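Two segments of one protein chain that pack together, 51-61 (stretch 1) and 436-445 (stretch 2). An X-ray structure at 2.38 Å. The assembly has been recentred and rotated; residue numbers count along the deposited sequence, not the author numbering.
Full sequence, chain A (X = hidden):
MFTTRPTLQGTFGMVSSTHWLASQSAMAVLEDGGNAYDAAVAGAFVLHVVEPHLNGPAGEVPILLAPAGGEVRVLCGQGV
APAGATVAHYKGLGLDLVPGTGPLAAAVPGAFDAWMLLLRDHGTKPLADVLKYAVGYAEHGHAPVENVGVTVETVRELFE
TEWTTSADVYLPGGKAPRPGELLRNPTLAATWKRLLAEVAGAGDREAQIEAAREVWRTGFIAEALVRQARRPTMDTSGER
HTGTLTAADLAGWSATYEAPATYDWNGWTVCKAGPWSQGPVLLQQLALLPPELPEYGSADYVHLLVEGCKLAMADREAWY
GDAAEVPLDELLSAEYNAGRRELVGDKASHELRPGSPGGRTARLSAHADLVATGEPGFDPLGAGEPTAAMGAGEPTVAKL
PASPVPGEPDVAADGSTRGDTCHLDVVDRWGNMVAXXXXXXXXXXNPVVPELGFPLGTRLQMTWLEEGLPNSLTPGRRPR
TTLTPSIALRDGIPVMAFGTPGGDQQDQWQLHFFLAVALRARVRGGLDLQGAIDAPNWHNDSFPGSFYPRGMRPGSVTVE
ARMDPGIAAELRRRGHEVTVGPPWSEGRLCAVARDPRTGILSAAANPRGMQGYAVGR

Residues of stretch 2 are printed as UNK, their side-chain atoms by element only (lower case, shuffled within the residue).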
# COMPACT_ATOMS: atom_id res chain seq x y z
N GLU A 51 16.69 -3.14 5.70
CA GLU A 51 17.52 -2.40 4.75
C GLU A 51 18.96 -2.23 5.26
O GLU A 51 19.48 -1.11 5.33
CB GLU A 51 16.90 -1.03 4.46
CG GLU A 51 15.47 -1.08 3.96
CD GLU A 51 15.02 0.21 3.29
OE1 GLU A 51 15.67 0.64 2.31
OE2 GLU A 51 14.01 0.79 3.73
N PRO A 52 19.63 -3.35 5.60
CA PRO A 52 21.00 -3.30 6.14
C PRO A 52 22.07 -2.92 5.12
O PRO A 52 23.18 -2.59 5.49
CB PRO A 52 21.22 -4.73 6.63
CG PRO A 52 20.45 -5.54 5.65
CD PRO A 52 19.20 -4.74 5.40
N HIS A 53 21.74 -3.07 3.85
CA HIS A 53 22.46 -2.44 2.73
C HIS A 53 22.33 -0.91 2.61
O HIS A 53 23.01 -0.31 1.78
CB HIS A 53 21.99 -3.07 1.41
CG HIS A 53 20.54 -2.85 1.12
ND1 HIS A 53 20.08 -2.38 -0.10
CD2 HIS A 53 19.44 -3.01 1.89
CE1 HIS A 53 18.76 -2.30 -0.06
NE2 HIS A 53 18.35 -2.67 1.13
N LEU A 54 21.43 -0.32 3.40
CA LEU A 54 21.15 1.12 3.36
C LEU A 54 21.19 1.85 4.71
O LEU A 54 21.24 3.07 4.73
CB LEU A 54 19.82 1.36 2.65
CG LEU A 54 19.81 1.02 1.15
CD1 LEU A 54 18.39 1.08 0.60
CD2 LEU A 54 20.70 1.93 0.32
N ASN A 55 21.17 1.11 5.82
CA ASN A 55 21.39 1.70 7.13
C ASN A 55 21.77 0.62 8.15
O ASN A 55 21.93 -0.54 7.81
CB ASN A 55 20.15 2.47 7.59
CG ASN A 55 19.03 1.57 8.06
OD1 ASN A 55 18.87 0.46 7.58
ND2 ASN A 55 18.24 2.07 9.00
N GLY A 56 21.93 1.03 9.39
CA GLY A 56 22.23 0.10 10.47
C GLY A 56 22.31 0.85 11.78
O GLY A 56 22.32 2.07 11.78
N PRO A 57 22.37 0.12 12.91
CA PRO A 57 22.30 0.75 14.23
C PRO A 57 23.45 1.71 14.61
O PRO A 57 23.22 2.63 15.38
CB PRO A 57 22.27 -0.46 15.19
CG PRO A 57 21.79 -1.60 14.37
CD PRO A 57 22.37 -1.35 13.01
N ALA A 58 24.64 1.50 14.05
CA ALA A 58 25.80 2.38 14.31
C ALA A 58 25.94 3.52 13.28
O ALA A 58 26.99 4.16 13.18
CB ALA A 58 27.07 1.56 14.37
N GLY A 59 24.87 3.77 12.52
CA GLY A 59 24.80 4.91 11.61
C GLY A 59 24.27 6.16 12.30
O GLY A 59 24.57 6.40 13.48
N GLU A 60 23.48 6.93 11.56
CA GLU A 60 23.05 8.27 11.95
C GLU A 60 21.60 8.50 11.64
O GLU A 60 21.02 7.75 10.87
CB GLU A 60 23.81 9.33 11.15
CG GLU A 60 25.30 9.22 11.27
CD GLU A 60 26.01 8.53 10.13
OE1 GLU A 60 27.21 8.31 10.33
OE2 GLU A 60 25.42 8.21 9.08
N VAL A 61 21.04 9.56 12.22
CA VAL A 61 19.70 10.02 11.87
C VAL A 61 19.47 11.46 12.35
O VAL A 61 19.70 11.76 13.52
CB VAL A 61 18.60 9.07 12.42
CG1 VAL A 61 18.59 9.02 13.95
CG2 VAL A 61 17.24 9.47 11.90
N UNK A 436 12.08 11.30 9.85
CA UNK A 436 13.45 10.89 10.16
C UNK A 436 14.09 10.29 8.94
O UNK A 436 13.45 9.54 8.20
c UNK A 436 13.47 9.90 11.30
N UNK A 437 15.37 10.57 8.75
CA UNK A 437 16.14 10.06 7.63
C UNK A 437 17.32 9.27 8.19
O UNK A 437 18.42 9.79 8.26
c UNK A 437 16.61 11.24 6.75
o UNK A 437 15.47 11.95 6.26
c UNK A 437 17.42 10.77 5.55
N UNK A 438 17.09 8.01 8.64
CA UNK A 438 18.21 7.23 9.17
C UNK A 438 19.06 6.59 8.09
O UNK A 438 18.56 6.18 7.04
c UNK A 438 17.52 6.17 10.02
c UNK A 438 16.22 5.96 9.34
c UNK A 438 15.81 7.32 8.85
N UNK A 439 20.36 6.48 8.36
CA UNK A 439 21.33 6.05 7.37
C UNK A 439 22.61 5.63 8.05
O UNK A 439 22.75 5.75 9.27
c UNK A 439 21.62 7.21 6.42
o UNK A 439 22.50 6.82 5.38
N UNK A 440 23.54 5.12 7.25
CA UNK A 440 24.88 4.75 7.71
C UNK A 440 24.92 3.43 8.46
O UNK A 440 23.90 2.95 8.96
N UNK A 441 26.12 2.86 8.54
CA UNK A 441 26.32 1.56 9.16
C UNK A 441 25.80 0.44 8.27
O UNK A 441 25.41 -0.61 8.76
N UNK A 442 25.84 0.69 6.96
CA UNK A 442 25.42 -0.30 5.98
C UNK A 442 26.47 -1.38 5.80
O UNK A 442 27.64 -1.20 6.17
n UNK A 442 27.82 2.21 3.10
c UNK A 442 24.63 3.54 3.96
c UNK A 442 24.73 4.87 3.58
c UNK A 442 26.00 1.31 4.04
c UNK A 442 25.91 5.38 3.01
c UNK A 442 27.26 1.07 3.61
c UNK A 442 25.74 2.69 3.77
c UNK A 442 26.91 3.23 3.19
c UNK A 442 25.04 0.34 4.63
c UNK A 442 27.01 4.57 2.81
N UNK A 443 26.05 -2.50 5.22
CA UNK A 443 26.87 -3.73 5.21
C UNK A 443 28.10 -3.71 4.31
O UNK A 443 29.03 -4.46 4.56
c UNK A 443 26.01 -4.95 4.84
c UNK A 443 24.13 -5.91 3.50
c UNK A 443 26.33 -5.69 2.37
c UNK A 443 25.40 -5.08 3.43
N UNK A 444 28.11 -2.84 3.30
CA UNK A 444 29.06 -2.95 2.18
C UNK A 444 30.29 -2.05 2.34
O UNK A 444 31.12 -1.97 1.42
o UNK A 444 25.85 -0.10 0.26
c UNK A 444 28.38 -2.63 0.83
n UNK A 444 25.94 -1.53 1.99
c UNK A 444 26.48 -0.89 0.95
c UNK A 444 27.95 -1.17 0.64
N UNK A 445 30.40 -1.38 3.50
CA UNK A 445 31.44 -0.36 3.72
C UNK A 445 32.23 -0.43 5.04
O UNK A 445 33.16 0.34 5.23
o UNK A 445 30.31 1.18 2.21
c UNK A 445 30.83 1.03 3.53
O HOH W 1 20.94 4.40 11.14
O HOH W 2 25.32 -0.45 11.76

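Position 436 carries one side-chain carbon and nothing beyond it, which defines Ala 436; its CB lies 3.8 Å from CG2 of Val 61, an apolar contact.

Position 437 has a carbon bearing one oxygen and one carbon. A branched CB with a hydroxyl and a methyl is threonine, and Thr 437 keeps its side chain 5.5 Å or more from stretch 1.

At position 438 three carbons close a ring onto the backbone N, so the residue is Pro 438. Its CB packs 3.8 Å from CG2 of Val 61, and its CA approaches O of Glu 60 at 3.3 Å in a CA-H...O contact.

Position 439 shows one carbon followed by one oxygen: Ser 439. Its CA-to-CB bond points away, leaving the backbone to make the contact. N of Ser 439 donates to O of Glu 60 (2.9 Å, 159°), and N of Glu 60 donates to O of Ser 439 (2.7 Å, 171°), a single antiparallel bridge.

Positions 440 and 441 have no side-chain atoms and are Gly 440 and Gly 441. Both have positive phi (78° and 74°), which favours glycine. An ideal CB on Gly 440 would fall 2.4 Å from OE2 of Glu 60, a clash; one on Gly 441 would sit tightly, 3.1 Å from N of Gly 59.

Position 442 has one carbon leading to fused five- and six-membered rings of eight carbons and one nitrogen, the indole of Trp 442. O of Leu 54 lies at the ring edge, 3.5 Å from CE3 of Trp 442. Its NE1 makes a weak hydrogen bond to the side-chain oxygen of position 445 (2.8 Å, 141°).

Position 443 has four carbons forked at the second, hence Leu 443. CD2 of Leu 443 reaches CG of Pro 52 at 4.3 Å, while its N donates to O of Pro 52 (2.9 Å, 134°).

Position 444 has three carbons, the third carrying one oxygen and one nitrogen: an amide, Gln 444. NE2 of Gln 444 donates to O of His 53 (3.2 Å, 149°).

Position 445, one carbon then one oxygen, is Ser 445; it is out of reach of stretch 1.

The contact, 675 Å² in all, is held largely through main chain. Glycines on both sides permit close approach: CA of Gly 59 lies 3.2 Å from O of Ser 439 and 3.4 Å from O of Gly 440. Water 2 extends the link, accepting from N of Ala 58 (3.1 Å) and donating to O of Gly 441 (3.0 Å). Apolar packing around Val 61 and Pro 52 supplements these polar contacts.

Stretch 2, residues 436-445: ATPSGGWLQS
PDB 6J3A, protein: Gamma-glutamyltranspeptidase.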